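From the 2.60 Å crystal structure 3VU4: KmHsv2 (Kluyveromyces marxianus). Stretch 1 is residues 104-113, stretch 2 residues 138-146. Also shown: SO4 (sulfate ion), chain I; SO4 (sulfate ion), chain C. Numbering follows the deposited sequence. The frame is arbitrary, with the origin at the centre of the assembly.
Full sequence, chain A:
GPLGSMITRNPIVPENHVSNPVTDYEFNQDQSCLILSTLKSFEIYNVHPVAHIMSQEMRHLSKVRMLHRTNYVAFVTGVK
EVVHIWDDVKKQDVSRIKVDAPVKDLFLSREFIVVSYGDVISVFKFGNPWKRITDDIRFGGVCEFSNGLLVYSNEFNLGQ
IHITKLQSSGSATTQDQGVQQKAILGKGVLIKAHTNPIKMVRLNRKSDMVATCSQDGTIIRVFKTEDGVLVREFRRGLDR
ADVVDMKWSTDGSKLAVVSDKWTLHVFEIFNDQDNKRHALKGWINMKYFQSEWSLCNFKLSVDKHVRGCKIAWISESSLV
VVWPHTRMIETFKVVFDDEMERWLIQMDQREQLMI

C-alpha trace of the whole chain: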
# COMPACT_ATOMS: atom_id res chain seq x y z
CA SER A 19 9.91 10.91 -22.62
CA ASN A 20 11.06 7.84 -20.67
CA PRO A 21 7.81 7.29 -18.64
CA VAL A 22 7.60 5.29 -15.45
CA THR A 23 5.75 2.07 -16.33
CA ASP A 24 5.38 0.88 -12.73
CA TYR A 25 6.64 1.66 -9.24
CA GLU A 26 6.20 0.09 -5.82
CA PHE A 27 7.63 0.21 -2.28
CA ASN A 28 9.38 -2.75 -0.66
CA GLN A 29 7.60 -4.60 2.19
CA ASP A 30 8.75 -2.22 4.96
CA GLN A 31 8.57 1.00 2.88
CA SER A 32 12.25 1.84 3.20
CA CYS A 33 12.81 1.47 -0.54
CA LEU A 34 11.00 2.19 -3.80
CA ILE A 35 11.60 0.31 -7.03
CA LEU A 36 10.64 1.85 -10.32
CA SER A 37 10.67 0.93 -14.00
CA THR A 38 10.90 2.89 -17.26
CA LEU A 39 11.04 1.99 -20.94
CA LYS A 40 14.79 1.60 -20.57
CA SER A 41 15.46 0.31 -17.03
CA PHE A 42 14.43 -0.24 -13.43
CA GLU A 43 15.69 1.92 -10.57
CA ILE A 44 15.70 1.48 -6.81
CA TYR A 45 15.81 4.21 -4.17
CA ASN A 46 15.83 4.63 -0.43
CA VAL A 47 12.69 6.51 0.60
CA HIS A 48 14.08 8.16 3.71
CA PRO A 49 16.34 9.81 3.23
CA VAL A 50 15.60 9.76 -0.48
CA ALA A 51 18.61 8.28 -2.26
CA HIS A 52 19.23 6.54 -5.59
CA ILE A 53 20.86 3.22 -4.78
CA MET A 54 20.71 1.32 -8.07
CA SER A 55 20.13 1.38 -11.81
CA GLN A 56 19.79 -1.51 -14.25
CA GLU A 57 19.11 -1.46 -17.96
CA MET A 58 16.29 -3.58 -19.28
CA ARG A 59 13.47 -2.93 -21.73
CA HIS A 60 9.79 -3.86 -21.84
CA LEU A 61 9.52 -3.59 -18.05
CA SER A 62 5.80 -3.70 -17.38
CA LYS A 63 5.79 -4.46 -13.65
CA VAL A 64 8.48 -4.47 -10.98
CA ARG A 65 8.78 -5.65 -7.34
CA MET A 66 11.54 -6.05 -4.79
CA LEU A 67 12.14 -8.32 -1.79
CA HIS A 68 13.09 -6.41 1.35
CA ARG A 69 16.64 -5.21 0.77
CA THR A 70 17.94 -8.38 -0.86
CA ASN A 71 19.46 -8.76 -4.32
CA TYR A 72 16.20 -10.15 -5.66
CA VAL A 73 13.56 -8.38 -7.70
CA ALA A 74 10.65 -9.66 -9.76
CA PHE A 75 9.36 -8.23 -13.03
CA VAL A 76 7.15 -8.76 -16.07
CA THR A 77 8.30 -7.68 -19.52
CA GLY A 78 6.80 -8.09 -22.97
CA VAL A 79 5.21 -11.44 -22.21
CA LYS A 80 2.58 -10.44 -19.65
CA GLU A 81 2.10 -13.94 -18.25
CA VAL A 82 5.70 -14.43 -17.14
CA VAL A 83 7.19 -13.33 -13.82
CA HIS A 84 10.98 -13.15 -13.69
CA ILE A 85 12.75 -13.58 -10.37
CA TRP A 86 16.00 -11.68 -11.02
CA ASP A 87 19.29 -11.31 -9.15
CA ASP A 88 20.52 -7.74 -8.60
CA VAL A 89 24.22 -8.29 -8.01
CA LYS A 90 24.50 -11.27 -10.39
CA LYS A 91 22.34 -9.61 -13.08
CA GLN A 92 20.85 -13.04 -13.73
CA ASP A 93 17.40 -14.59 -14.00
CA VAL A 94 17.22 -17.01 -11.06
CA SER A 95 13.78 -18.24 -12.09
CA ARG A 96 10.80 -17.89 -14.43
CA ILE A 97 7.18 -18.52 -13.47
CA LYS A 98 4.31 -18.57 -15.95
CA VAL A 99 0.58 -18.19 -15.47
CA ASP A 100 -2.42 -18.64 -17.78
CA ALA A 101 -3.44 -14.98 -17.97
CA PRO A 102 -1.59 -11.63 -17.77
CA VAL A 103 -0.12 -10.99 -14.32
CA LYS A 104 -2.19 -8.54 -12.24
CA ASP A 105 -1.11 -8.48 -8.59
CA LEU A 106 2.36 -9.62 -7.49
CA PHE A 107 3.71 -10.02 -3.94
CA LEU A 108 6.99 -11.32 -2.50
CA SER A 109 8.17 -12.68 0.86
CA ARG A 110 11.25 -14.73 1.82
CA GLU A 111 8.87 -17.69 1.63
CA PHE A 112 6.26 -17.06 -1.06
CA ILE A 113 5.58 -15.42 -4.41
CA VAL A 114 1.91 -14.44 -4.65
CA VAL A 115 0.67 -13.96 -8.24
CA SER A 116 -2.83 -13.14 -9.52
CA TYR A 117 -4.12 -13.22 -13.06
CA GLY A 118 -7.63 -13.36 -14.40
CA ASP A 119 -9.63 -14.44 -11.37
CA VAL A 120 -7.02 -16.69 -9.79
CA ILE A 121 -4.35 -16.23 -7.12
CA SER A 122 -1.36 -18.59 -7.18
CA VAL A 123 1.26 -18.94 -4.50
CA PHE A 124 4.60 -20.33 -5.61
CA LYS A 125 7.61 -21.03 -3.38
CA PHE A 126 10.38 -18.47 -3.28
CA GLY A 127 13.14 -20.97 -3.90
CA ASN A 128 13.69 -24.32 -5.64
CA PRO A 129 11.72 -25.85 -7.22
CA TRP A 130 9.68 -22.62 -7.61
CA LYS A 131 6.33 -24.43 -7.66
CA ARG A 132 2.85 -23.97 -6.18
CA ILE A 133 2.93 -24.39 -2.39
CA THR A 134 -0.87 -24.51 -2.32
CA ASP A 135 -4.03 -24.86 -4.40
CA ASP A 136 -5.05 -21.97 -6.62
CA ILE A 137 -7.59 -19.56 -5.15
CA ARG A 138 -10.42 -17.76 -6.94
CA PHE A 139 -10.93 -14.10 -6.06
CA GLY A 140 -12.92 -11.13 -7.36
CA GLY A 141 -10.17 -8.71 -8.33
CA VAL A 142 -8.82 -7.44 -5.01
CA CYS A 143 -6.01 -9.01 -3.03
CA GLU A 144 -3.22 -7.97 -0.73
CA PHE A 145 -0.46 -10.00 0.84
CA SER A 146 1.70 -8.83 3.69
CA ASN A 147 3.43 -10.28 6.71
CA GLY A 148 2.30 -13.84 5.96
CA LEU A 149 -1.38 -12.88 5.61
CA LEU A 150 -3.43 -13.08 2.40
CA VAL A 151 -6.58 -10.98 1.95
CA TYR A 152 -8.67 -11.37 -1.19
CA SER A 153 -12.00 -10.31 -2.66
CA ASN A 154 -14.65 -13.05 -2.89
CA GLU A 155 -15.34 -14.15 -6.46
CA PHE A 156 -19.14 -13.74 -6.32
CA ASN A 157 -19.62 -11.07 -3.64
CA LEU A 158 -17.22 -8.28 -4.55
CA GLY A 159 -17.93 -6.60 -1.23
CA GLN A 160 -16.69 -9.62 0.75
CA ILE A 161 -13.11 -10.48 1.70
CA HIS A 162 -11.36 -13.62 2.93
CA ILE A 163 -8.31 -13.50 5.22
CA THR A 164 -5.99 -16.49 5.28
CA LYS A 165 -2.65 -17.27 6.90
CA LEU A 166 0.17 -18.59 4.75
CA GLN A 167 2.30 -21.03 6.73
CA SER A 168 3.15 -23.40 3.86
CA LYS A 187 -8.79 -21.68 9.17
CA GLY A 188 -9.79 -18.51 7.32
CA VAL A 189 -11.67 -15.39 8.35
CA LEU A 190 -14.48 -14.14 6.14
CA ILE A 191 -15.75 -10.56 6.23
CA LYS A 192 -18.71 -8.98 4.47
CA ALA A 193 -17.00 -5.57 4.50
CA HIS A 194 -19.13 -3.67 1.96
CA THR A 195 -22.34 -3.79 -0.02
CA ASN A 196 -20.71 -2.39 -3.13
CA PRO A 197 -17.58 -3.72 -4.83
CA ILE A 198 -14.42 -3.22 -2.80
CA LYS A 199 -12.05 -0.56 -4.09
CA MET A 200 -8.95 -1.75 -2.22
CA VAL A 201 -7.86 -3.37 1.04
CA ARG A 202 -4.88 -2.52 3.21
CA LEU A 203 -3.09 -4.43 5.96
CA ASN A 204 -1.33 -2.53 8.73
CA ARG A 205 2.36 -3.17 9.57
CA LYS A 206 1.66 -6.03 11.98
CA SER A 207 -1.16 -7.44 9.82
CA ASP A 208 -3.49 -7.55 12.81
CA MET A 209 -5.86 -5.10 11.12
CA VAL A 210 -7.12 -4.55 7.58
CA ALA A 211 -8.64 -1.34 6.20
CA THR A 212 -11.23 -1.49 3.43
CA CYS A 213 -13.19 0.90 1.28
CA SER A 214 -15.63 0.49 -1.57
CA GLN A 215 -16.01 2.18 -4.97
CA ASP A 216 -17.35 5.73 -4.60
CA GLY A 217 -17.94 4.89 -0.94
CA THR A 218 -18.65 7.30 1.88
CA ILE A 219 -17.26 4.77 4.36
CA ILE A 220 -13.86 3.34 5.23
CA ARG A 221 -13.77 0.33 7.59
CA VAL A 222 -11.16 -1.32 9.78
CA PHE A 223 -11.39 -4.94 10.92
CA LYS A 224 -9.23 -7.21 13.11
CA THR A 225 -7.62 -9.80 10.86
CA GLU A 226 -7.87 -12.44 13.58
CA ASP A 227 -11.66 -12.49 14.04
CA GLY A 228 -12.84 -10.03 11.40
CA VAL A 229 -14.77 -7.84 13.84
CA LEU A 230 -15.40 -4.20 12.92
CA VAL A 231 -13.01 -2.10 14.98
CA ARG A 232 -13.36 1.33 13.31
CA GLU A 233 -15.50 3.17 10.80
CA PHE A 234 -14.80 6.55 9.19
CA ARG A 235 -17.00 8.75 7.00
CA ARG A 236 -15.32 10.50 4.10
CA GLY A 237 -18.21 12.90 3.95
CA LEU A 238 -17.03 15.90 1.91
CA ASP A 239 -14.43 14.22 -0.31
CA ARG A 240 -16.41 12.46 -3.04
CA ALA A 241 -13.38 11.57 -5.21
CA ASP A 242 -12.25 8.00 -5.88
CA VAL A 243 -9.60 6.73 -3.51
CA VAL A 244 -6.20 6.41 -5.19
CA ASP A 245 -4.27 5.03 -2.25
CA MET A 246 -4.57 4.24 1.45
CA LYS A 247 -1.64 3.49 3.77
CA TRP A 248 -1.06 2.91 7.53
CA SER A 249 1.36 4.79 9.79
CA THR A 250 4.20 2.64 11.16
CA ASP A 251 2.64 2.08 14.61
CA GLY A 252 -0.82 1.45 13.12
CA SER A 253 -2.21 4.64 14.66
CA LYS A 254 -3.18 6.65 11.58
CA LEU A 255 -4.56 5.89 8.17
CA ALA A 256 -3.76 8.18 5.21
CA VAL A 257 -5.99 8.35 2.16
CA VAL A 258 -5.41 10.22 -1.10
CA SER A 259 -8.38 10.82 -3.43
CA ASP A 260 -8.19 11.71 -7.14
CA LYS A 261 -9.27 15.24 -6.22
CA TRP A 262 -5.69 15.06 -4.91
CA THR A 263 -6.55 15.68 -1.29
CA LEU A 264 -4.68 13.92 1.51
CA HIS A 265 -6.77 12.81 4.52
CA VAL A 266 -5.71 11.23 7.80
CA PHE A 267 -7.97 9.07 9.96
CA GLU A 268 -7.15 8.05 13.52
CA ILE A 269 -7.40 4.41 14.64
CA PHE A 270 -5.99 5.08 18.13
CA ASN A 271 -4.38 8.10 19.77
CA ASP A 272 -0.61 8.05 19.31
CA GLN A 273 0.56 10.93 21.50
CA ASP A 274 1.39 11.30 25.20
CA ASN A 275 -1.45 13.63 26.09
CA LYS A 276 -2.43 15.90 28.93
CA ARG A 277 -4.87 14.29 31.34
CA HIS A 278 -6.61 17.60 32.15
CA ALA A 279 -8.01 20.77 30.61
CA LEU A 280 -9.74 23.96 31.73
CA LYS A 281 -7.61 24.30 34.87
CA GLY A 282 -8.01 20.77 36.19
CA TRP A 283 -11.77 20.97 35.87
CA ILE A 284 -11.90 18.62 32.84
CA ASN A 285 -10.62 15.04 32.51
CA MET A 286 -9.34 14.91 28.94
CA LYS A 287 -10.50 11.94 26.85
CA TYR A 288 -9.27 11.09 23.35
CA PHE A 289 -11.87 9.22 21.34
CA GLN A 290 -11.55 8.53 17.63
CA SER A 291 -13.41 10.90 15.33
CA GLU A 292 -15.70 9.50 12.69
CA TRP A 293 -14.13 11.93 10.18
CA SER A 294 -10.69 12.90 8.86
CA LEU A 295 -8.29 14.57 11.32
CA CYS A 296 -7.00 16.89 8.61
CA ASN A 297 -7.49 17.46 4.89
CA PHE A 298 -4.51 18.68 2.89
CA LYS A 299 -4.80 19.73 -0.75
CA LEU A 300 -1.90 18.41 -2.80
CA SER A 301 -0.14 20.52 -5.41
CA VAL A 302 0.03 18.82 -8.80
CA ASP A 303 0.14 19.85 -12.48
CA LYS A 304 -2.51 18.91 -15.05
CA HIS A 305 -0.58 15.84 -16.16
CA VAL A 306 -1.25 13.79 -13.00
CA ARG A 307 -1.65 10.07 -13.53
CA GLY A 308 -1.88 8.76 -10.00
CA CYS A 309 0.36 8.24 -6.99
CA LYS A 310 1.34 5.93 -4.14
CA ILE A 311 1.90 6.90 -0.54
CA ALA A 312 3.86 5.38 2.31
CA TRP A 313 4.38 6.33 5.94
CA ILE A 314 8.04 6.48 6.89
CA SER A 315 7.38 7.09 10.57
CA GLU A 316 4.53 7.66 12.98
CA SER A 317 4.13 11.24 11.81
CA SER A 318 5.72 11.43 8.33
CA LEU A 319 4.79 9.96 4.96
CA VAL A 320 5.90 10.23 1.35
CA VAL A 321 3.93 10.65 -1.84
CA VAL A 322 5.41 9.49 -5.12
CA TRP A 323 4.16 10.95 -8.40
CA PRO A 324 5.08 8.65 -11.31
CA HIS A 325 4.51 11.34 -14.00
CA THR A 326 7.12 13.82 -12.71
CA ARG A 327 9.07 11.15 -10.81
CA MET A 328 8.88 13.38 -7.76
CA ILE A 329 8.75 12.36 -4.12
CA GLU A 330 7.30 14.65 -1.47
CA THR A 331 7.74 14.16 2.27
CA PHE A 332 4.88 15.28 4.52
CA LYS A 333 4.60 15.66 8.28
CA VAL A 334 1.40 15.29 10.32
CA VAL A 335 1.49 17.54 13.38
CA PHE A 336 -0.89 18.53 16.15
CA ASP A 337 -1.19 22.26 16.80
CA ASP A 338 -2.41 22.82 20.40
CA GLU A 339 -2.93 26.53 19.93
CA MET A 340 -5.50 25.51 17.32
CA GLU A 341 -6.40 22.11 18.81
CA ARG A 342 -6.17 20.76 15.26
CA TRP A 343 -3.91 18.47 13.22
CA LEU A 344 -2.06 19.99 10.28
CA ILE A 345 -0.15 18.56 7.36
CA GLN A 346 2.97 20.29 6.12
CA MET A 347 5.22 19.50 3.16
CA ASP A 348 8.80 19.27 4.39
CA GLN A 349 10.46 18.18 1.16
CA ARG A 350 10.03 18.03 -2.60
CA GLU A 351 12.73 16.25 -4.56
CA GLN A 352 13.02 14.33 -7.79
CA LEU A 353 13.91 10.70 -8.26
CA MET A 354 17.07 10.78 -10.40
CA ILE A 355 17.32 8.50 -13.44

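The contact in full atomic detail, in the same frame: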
# COMPACT_ATOMS: atom_id res chain seq x y z
N LYS A 104 -1.55 -9.72 -12.83
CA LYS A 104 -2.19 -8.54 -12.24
C LYS A 104 -1.42 -8.15 -10.97
O LYS A 104 -0.51 -7.32 -11.01
CB LYS A 104 -3.65 -8.83 -11.85
CG LYS A 104 -4.60 -9.07 -13.01
CD LYS A 104 -6.01 -9.29 -12.46
CE LYS A 104 -7.04 -9.52 -13.55
NZ LYS A 104 -8.41 -9.72 -12.97
N ASP A 105 -1.79 -8.76 -9.85
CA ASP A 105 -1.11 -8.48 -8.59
C ASP A 105 0.12 -9.37 -8.44
O ASP A 105 0.17 -10.48 -8.98
CB ASP A 105 -2.07 -8.72 -7.42
CG ASP A 105 -3.29 -7.82 -7.48
OD1 ASP A 105 -3.12 -6.59 -7.32
OD2 ASP A 105 -4.41 -8.35 -7.70
N LEU A 106 1.12 -8.89 -7.71
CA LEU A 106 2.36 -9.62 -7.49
C LEU A 106 2.98 -9.24 -6.15
O LEU A 106 3.31 -8.08 -5.92
CB LEU A 106 3.35 -9.32 -8.62
CG LEU A 106 4.69 -10.04 -8.54
CD1 LEU A 106 4.45 -11.54 -8.51
CD2 LEU A 106 5.56 -9.67 -9.73
N PHE A 107 3.14 -10.24 -5.27
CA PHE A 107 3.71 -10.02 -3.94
C PHE A 107 4.88 -10.97 -3.65
O PHE A 107 4.90 -12.10 -4.14
CB PHE A 107 2.63 -10.21 -2.88
CG PHE A 107 1.47 -9.28 -3.03
CD1 PHE A 107 1.56 -7.96 -2.62
CD2 PHE A 107 0.27 -9.74 -3.57
CE1 PHE A 107 0.47 -7.09 -2.74
CE2 PHE A 107 -0.83 -8.87 -3.69
CZ PHE A 107 -0.73 -7.55 -3.28
N LEU A 108 5.82 -10.52 -2.84
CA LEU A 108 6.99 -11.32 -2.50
C LEU A 108 7.31 -11.34 -1.01
O LEU A 108 7.15 -10.35 -0.30
CB LEU A 108 8.22 -10.77 -3.24
CG LEU A 108 8.17 -10.65 -4.76
CD1 LEU A 108 9.31 -9.76 -5.23
CD2 LEU A 108 8.27 -12.02 -5.39
N SER A 109 7.76 -12.50 -0.53
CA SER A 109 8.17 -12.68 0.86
C SER A 109 9.32 -13.69 0.79
O SER A 109 9.47 -14.37 -0.22
CB SER A 109 7.02 -13.22 1.72
OG SER A 109 6.77 -14.59 1.48
N ARG A 110 10.12 -13.79 1.84
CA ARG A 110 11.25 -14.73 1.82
C ARG A 110 10.76 -16.16 1.61
O ARG A 110 11.54 -17.05 1.30
CB ARG A 110 12.06 -14.64 3.12
CG ARG A 110 12.72 -13.28 3.38
CD ARG A 110 13.37 -13.23 4.77
NE ARG A 110 13.86 -11.90 5.13
CZ ARG A 110 14.93 -11.31 4.60
NH1 ARG A 110 15.64 -11.93 3.67
NH2 ARG A 110 15.28 -10.09 5.00
N GLU A 111 9.45 -16.37 1.77
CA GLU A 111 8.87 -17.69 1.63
C GLU A 111 8.03 -17.91 0.37
O GLU A 111 8.16 -18.94 -0.30
CB GLU A 111 7.96 -17.98 2.82
CG GLU A 111 8.45 -17.43 4.13
CD GLU A 111 8.82 -18.53 5.10
OE1 GLU A 111 9.90 -19.13 4.91
OE2 GLU A 111 8.01 -18.79 6.02
N PHE A 112 7.17 -16.94 0.07
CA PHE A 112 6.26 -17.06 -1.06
C PHE A 112 6.35 -16.00 -2.15
O PHE A 112 6.99 -14.96 -1.99
CB PHE A 112 4.82 -17.04 -0.54
CG PHE A 112 4.65 -17.78 0.74
CD1 PHE A 112 4.44 -19.15 0.75
CD2 PHE A 112 4.68 -17.10 1.95
CE1 PHE A 112 4.28 -19.84 1.94
CE2 PHE A 112 4.52 -17.77 3.16
CZ PHE A 112 4.31 -19.15 3.15
N ILE A 113 5.69 -16.31 -3.26
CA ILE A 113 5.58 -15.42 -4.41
C ILE A 113 4.10 -15.48 -4.76
O ILE A 113 3.64 -16.46 -5.35
CB ILE A 113 6.38 -15.91 -5.63
CG1 ILE A 113 7.87 -15.99 -5.29
CG2 ILE A 113 6.17 -14.96 -6.79
CD1 ILE A 113 8.75 -16.40 -6.47
N ARG A 138 -9.63 -18.59 -6.05
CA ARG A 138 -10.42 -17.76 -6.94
C ARG A 138 -10.87 -16.52 -6.18
O ARG A 138 -11.48 -16.62 -5.11
CB ARG A 138 -11.64 -18.55 -7.44
CG ARG A 138 -11.26 -19.76 -8.27
CD ARG A 138 -10.68 -19.36 -9.63
NE ARG A 138 -11.73 -19.09 -10.60
CZ ARG A 138 -11.97 -19.86 -11.66
NH1 ARG A 138 -12.96 -19.55 -12.49
NH2 ARG A 138 -11.21 -20.92 -11.90
N PHE A 139 -10.56 -15.34 -6.71
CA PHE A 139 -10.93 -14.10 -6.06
C PHE A 139 -11.69 -13.18 -7.02
O PHE A 139 -11.82 -13.50 -8.20
CB PHE A 139 -9.68 -13.43 -5.50
CG PHE A 139 -8.84 -12.75 -6.54
CD1 PHE A 139 -8.54 -13.38 -7.75
CD2 PHE A 139 -8.33 -11.47 -6.31
CE1 PHE A 139 -7.75 -12.74 -8.71
CE2 PHE A 139 -7.54 -10.82 -7.27
CZ PHE A 139 -7.25 -11.46 -8.46
N GLY A 140 -12.17 -12.05 -6.53
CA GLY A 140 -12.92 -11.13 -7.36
C GLY A 140 -12.21 -9.87 -7.82
O GLY A 140 -12.87 -8.87 -8.09
N GLY A 141 -10.89 -9.89 -7.89
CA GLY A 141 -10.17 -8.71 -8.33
C GLY A 141 -9.29 -7.99 -7.32
O GLY A 141 -8.31 -7.34 -7.70
N VAL A 142 -9.61 -8.10 -6.04
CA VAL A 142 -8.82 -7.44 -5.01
C VAL A 142 -8.05 -8.42 -4.14
O VAL A 142 -8.59 -9.42 -3.67
CB VAL A 142 -9.72 -6.60 -4.09
CG1 VAL A 142 -8.87 -5.86 -3.08
CG2 VAL A 142 -10.56 -5.64 -4.93
N CYS A 143 -6.78 -8.14 -3.90
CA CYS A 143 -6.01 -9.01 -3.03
C CYS A 143 -4.73 -8.34 -2.56
O CYS A 143 -4.06 -7.64 -3.31
CB CYS A 143 -5.69 -10.33 -3.73
SG CYS A 143 -4.21 -10.34 -4.73
N GLU A 144 -4.42 -8.54 -1.29
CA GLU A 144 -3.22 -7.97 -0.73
C GLU A 144 -2.53 -9.06 0.08
O GLU A 144 -3.19 -9.92 0.68
CB GLU A 144 -3.54 -6.78 0.18
CG GLU A 144 -2.39 -5.78 0.28
CD GLU A 144 -2.23 -5.18 1.66
OE1 GLU A 144 -3.25 -4.98 2.34
OE2 GLU A 144 -1.09 -4.90 2.06
N PHE A 145 -1.21 -9.03 0.08
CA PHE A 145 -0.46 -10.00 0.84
C PHE A 145 0.62 -9.26 1.59
O PHE A 145 1.38 -8.50 1.00
CB PHE A 145 0.19 -11.03 -0.07
CG PHE A 145 1.04 -12.01 0.67
CD1 PHE A 145 0.46 -12.95 1.51
CD2 PHE A 145 2.43 -11.95 0.59
CE1 PHE A 145 1.24 -13.83 2.26
CE2 PHE A 145 3.22 -12.81 1.34
CZ PHE A 145 2.63 -13.76 2.18
N SER A 146 0.68 -9.48 2.89
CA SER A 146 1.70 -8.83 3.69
C SER A 146 1.87 -9.53 5.01
O SER A 146 0.89 -9.97 5.62
CB SER A 146 1.32 -7.36 3.96
OG SER A 146 2.25 -6.75 4.84
S SO4 I . 9.15 -12.69 5.16
O1 SO4 I . 10.30 -13.57 5.43
O2 SO4 I . 9.07 -11.64 6.20
O3 SO4 I . 9.32 -12.05 3.85
O4 SO4 I . 7.91 -13.49 5.17
S SO4 C . -9.89 -9.66 -16.46
O1 SO4 C . -9.61 -10.85 -15.63
O2 SO4 C . -10.17 -8.51 -15.59
O3 SO4 C . -8.72 -9.36 -17.30
O4 SO4 C . -11.06 -9.93 -17.33
O HOH W 1 -6.34 -7.87 -9.61

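Two strands can run side by side yet be held together by side chains rather than by a shared backbone ladder, and this pair in KmHsv2 is a compact example. Strands 104-108 and 142-146 run nearly parallel, 9° apart in direction, but their axes come no closer than 7.4 Å. At that separation no clear hydrogen bond joins the two stretches directly, and side chains fill the gap.

Apolar and aromatic packing dominates. Phe107, with chi1 in the m well, points toward the second strand and lays one ring face against Phe145, whose CB sits 4.0 Å from the ring centroid and 29° off its normal, a CH-pi contact. The edge of the same ring meets Cys143: Phe107 CZ lies 3.3 Å from the carbonyl oxygen, Cys143 O, where the polarised ring C-H can face a partial negative charge, and Phe107 CE2 is 3.8 Å from Cys143 SG. The Phe145 ring in turn packs against Ser109, in the turn that follows the first strand, and against Phe112, just beyond it. Phe145 CE2 is 3.8 Å from Ser109 CB, and Phe145 CZ is 3.9 Å from Phe112 CD2.

That turn is braced internally. Ser109 OG accepts a hydrogen bond from Phe112 N at 2.8 Å, and Ser109 N donates to Phe112 O at 3.0 Å, so backbone and side chain together tie Ser109 to Phe112, the two residues that meet the Phe145 ring.

Polar contact gathers at the other end, around Asp105. Asp105 OD2 lies 4.0 Å from Gly141 O, two acceptors that cannot bond to each other; a water resolves this by donating to both Asp105 OD2 and Gly141 O, each at 2.8 Å. Asp105 OD2 also approaches the edge of the Phe139 ring, 4.0 Å from Phe139 CE2. The principle is general: aromatic packing fills the space between separated strands, while water links polar groups that cannot pair directly.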